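Local coordinates for acetylated cis-Golgi protein, involved in ER-to-Golgi transport (Saccharomyces cerevisiae, PDB 6G8Y) that probably helps organise the Golgi and ER-to-Golgi transport as the yeast homologue of the stacking protein GRASP65, this fragment being its first PDZ domain, at residues F32-D41 against L72-K80. Numbering follows the deposited sequence. Where two conformers were deposited one is given.
Sequences FDYIVGFNDD and LKVNIWSAK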
loop_
_atom_site.group_PDB
_atom_site.type_symbol
_atom_site.label_atom_id
_atom_site.label_comp_id
_atom_site.label_asym_id
_atom_site.label_seq_id
_atom_site.Cartn_x
_atom_site.Cartn_y
_atom_site.Cartn_z
ATOM N N PHE A 32 3.060 0.189 -12.332
ATOM C CA PHE A 32 1.868 0.086 -11.470
ATOM C C PHE A 32 2.258 -0.426 -10.096
ATOM O O PHE A 32 2.290 -1.624 -9.838
ATOM C CB PHE A 32 0.840 -0.793 -12.159
ATOM C CG PHE A 32 0.513 -0.313 -13.534
ATOM C CD1 PHE A 32 -0.252 0.830 -13.705
ATOM C CD2 PHE A 32 1.039 -0.953 -14.659
ATOM C CE1 PHE A 32 -0.527 1.311 -14.977
ATOM C CE2 PHE A 32 0.760 -0.484 -15.933
ATOM C CZ PHE A 32 -0.022 0.650 -16.094
ATOM N N ASP A 33 2.589 0.519 -9.230
ATOM C CA ASP A 33 3.230 0.249 -7.950
ATOM C C ASP A 33 2.156 0.307 -6.864
ATOM O O ASP A 33 1.738 1.386 -6.447
ATOM C CB ASP A 33 4.316 1.285 -7.678
ATOM C CG ASP A 33 5.564 1.098 -8.540
ATOM O OD1 ASP A 33 5.843 -0.028 -8.980
ATOM O OD2 ASP A 33 6.296 2.098 -8.742
ATOM N N TYR A 34 1.713 -0.860 -6.409
ATOM C CA TYR A 34 0.705 -0.932 -5.353
ATOM C C TYR A 34 1.397 -0.852 -3.999
ATOM O O TYR A 34 2.453 -1.452 -3.800
ATOM C CB TYR A 34 -0.039 -2.263 -5.410
ATOM C CG TYR A 34 -1.086 -2.315 -6.465
ATOM C CD1 TYR A 34 -2.333 -1.727 -6.241
ATOM C CD2 TYR A 34 -0.866 -2.982 -7.661
ATOM C CE1 TYR A 34 -3.334 -1.789 -7.182
ATOM C CE2 TYR A 34 -1.869 -3.043 -8.628
ATOM C CZ TYR A 34 -3.101 -2.446 -8.371
ATOM O OH TYR A 34 -4.114 -2.496 -9.293
ATOM N N ILE A 35 0.789 -0.114 -3.068
ATOM C CA ILE A 35 1.201 -0.188 -1.673
ATOM C C ILE A 35 0.618 -1.450 -1.074
ATOM O O ILE A 35 -0.597 -1.609 -1.002
ATOM C CB ILE A 35 0.694 1.001 -0.837
ATOM C CG1 ILE A 35 1.105 2.329 -1.439
ATOM C CG2 ILE A 35 1.189 0.884 0.590
ATOM C CD1 ILE A 35 2.528 2.366 -1.862
ATOM N N VAL A 36 1.503 -2.334 -0.636
ATOM C CA VAL A 36 1.094 -3.584 0.007
ATOM C C VAL A 36 1.341 -3.610 1.514
ATOM O O VAL A 36 0.797 -4.455 2.225
ATOM C CB VAL A 36 1.716 -4.807 -0.714
ATOM C CG1 VAL A 36 1.166 -4.886 -2.133
ATOM C CG2 VAL A 36 3.230 -4.783 -0.722
ATOM N N GLY A 37 2.144 -2.679 2.019
ATOM C CA GLY A 37 2.387 -2.620 3.434
ATOM C C GLY A 37 2.886 -1.259 3.867
ATOM O O GLY A 37 3.367 -0.462 3.056
ATOM N N PHE A 38 2.800 -1.044 5.172
ATOM C CA PHE A 38 3.425 0.079 5.836
ATOM C C PHE A 38 4.254 -0.486 6.957
ATOM O O PHE A 38 3.731 -1.299 7.725
ATOM C CB PHE A 38 2.385 1.043 6.425
ATOM C CG PHE A 38 1.522 1.736 5.389
ATOM C CD1 PHE A 38 2.099 2.576 4.456
ATOM C CD2 PHE A 38 0.126 1.612 5.381
ATOM C CE1 PHE A 38 1.332 3.222 3.517
ATOM C CE2 PHE A 38 -0.647 2.287 4.439
ATOM C CZ PHE A 38 -0.040 3.077 3.509
ATOM N N ASN A 39 5.533 -0.107 7.047
ATOM C CA ASN A 39 6.373 -0.555 8.160
ATOM C C ASN A 39 6.385 -2.095 8.296
ATOM O O ASN A 39 6.361 -2.610 9.411
ATOM C CB ASN A 39 5.870 0.138 9.448
ATOM C CG ASN A 39 6.837 0.023 10.612
ATOM O OD1 ASN A 39 8.043 0.016 10.427
ATOM N ND2 ASN A 39 6.297 -0.046 11.829
ATOM N N ASP A 40 6.399 -2.797 7.158
ATOM C CA ASP A 40 6.473 -4.257 7.028
ATOM C C ASP A 40 5.263 -5.056 7.528
ATOM O O ASP A 40 5.351 -6.271 7.684
ATOM C CB ASP A 40 7.783 -4.794 7.648
ATOM C CG ASP A 40 9.011 -4.213 6.985
ATOM O OD1 ASP A 40 9.020 -4.103 5.741
ATOM O OD2 ASP A 40 9.970 -3.873 7.703
ATOM N N ASP A 41 4.123 -4.393 7.719
ATOM C CA ASP A 41 2.846 -5.055 7.979
ATOM C C ASP A 41 1.910 -4.761 6.799
ATOM O O ASP A 41 1.946 -3.651 6.240
ATOM C CB ASP A 41 2.192 -4.518 9.246
ATOM C CG ASP A 41 3.081 -4.629 10.472
ATOM O OD1 ASP A 41 3.665 -5.702 10.685
ATOM O OD2 ASP A 41 3.179 -3.633 11.220
ATOM N N LEU A 72 8.473 7.142 7.136
ATOM C CA LEU A 72 7.681 5.902 7.070
ATOM C C LEU A 72 8.191 5.061 5.901
ATOM O O LEU A 72 8.327 5.580 4.765
ATOM C CB LEU A 72 6.200 6.241 6.844
ATOM C CG LEU A 72 5.244 5.067 6.618
ATOM C CD1 LEU A 72 5.112 4.245 7.871
ATOM C CD2 LEU A 72 3.872 5.545 6.145
ATOM N N LYS A 73 8.396 3.776 6.173
ATOM C CA LYS A 73 8.711 2.777 5.168
ATOM C C LYS A 73 7.428 2.269 4.547
ATOM O O LYS A 73 6.524 1.809 5.237
ATOM C CB LYS A 73 9.471 1.632 5.810
ATOM C CG LYS A 73 10.054 0.608 4.872
ATOM C CD LYS A 73 11.084 -0.190 5.689
ATOM C CE LYS A 73 11.198 -1.604 5.267
ATOM N NZ LYS A 73 11.812 -2.374 6.378
ATOM N N VAL A 74 7.365 2.359 3.226
ATOM C CA VAL A 74 6.211 1.968 2.425
ATOM C C VAL A 74 6.640 0.757 1.608
ATOM O O VAL A 74 7.607 0.832 0.833
ATOM C CB VAL A 74 5.797 3.131 1.500
ATOM C CG1 VAL A 74 4.593 2.776 0.645
ATOM C CG2 VAL A 74 5.526 4.369 2.358
ATOM N N ASN A 75 5.929 -0.348 1.781
ATOM C CA ASN A 75 6.200 -1.588 1.059
ATOM C C ASN A 75 5.424 -1.623 -0.228
ATOM O O ASN A 75 4.188 -1.535 -0.209
ATOM C CB ASN A 75 5.857 -2.815 1.909
ATOM C CG ASN A 75 6.481 -2.758 3.291
ATOM O OD1 ASN A 75 5.780 -2.624 4.270
ATOM N ND2 ASN A 75 7.825 -2.858 3.375
ATOM N N ILE A 76 6.144 -1.790 -1.346
ATOM C CA ILE A 76 5.548 -1.729 -2.666
ATOM C C ILE A 76 5.657 -3.060 -3.375
ATOM O O ILE A 76 6.644 -3.763 -3.215
ATOM C CB ILE A 76 6.215 -0.608 -3.474
ATOM C CG1 ILE A 76 5.739 0.738 -2.877
ATOM C CG2 ILE A 76 5.897 -0.696 -4.961
ATOM C CD1 ILE A 76 6.438 1.917 -3.459
ATOM N N TRP A 77 4.622 -3.376 -4.135
ATOM C CA TRP A 77 4.605 -4.481 -5.107
ATOM C C TRP A 77 4.450 -3.849 -6.479
ATOM O O TRP A 77 3.444 -3.183 -6.728
ATOM C CB TRP A 77 3.402 -5.389 -4.831
ATOM C CG TRP A 77 3.110 -6.451 -5.896
ATOM C CD1 TRP A 77 2.064 -6.462 -6.776
ATOM C CD2 TRP A 77 3.867 -7.639 -6.157
ATOM N NE1 TRP A 77 2.113 -7.587 -7.561
ATOM C CE2 TRP A 77 3.213 -8.324 -7.211
ATOM C CE3 TRP A 77 5.030 -8.197 -5.604
ATOM C CZ2 TRP A 77 3.685 -9.537 -7.728
ATOM C CZ3 TRP A 77 5.503 -9.408 -6.126
ATOM C CH2 TRP A 77 4.825 -10.059 -7.177
ATOM N N SER A 78 5.407 -4.059 -7.366
ATOM C CA SER A 78 5.272 -3.575 -8.747
ATOM C C SER A 78 4.517 -4.629 -9.551
ATOM O O SER A 78 5.007 -5.759 -9.680
ATOM C CB SER A 78 6.651 -3.336 -9.358
ATOM O OG SER A 78 6.519 -2.867 -10.690
ATOM N N ALA A 79 3.348 -4.260 -10.087
ATOM C CA ALA A 79 2.433 -5.211 -10.735
ATOM C C ALA A 79 3.039 -5.909 -11.940
ATOM O O ALA A 79 2.903 -7.132 -12.078
ATOM C CB ALA A 79 1.134 -4.531 -11.128
ATOM N N LYS A 80 3.722 -5.136 -12.783
ATOM C CA LYS A 80 4.301 -5.653 -14.027
ATOM C C LYS A 80 5.620 -6.372 -13.798
ATOM O O LYS A 80 5.826 -7.472 -14.319
ATOM C CB LYS A 80 4.491 -4.531 -15.050
ATOM C CG LYS A 80 3.183 -4.030 -15.640
ATOM C CD LYS A 80 2.704 -4.938 -16.765
ATOM C CE LYS A 80 1.193 -5.118 -16.735
ATOM N NZ LYS A 80 0.670 -5.749 -17.977
HETATM O O HOH W 1 4.812 -2.392 -12.752
HETATM O O HOH W 2 8.331 2.639 8.954
#
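Tyr34 and Trp77 form a hydrogen-bonded antiparallel pair where strands 33-38 and 72-78 of this PDZ domain run side by side, their short axes turned 137° from one another. The ladder illustrates how a classic beta bulge is absorbed: Val36 and Gly37 both donate to Asn75 O, at 2.8 Å from Val36 N and 3.2 Å from Gly37 N, and the register slips by one residue. Beyond the bulge, the type I' turn from Phe38 to Asp41 is tied back by the amide of Asn75. Asn75 OD1 accepts from Asp40 N at 3.0 Å, in the carbonyl plane and on a lone pair, while Asn75 ND2 meets Asp40 OD1 on its anti side, tilted 29° out of the carboxylate plane, and also bonds Asp86 in strand 83-90. The other carboxylate oxygen, Asp40 OD2, offers its syn lone pair to Lys73 NZ at 2.7 Å. A leucine in place of this asparagine would probably leave Asp40 N without its acceptor and Asp40 OD1 without the amide N-H, with the turn less firmly tied to the strand. On the face shared by Asp33, Ile35 and Phe38 the packing is apolar along much of its length, though Asp33 turns its carboxylate to Arg85. The Phe38 ring meets Phe64 of helix 57-66 edge-to-face and touches Leu72 CD2. With CG1 of Val74 anti to its own nitrogen (chi1 -180°), that methyl presses tightly on Ile35 CD1, 3.3 Å from Val74 CG1.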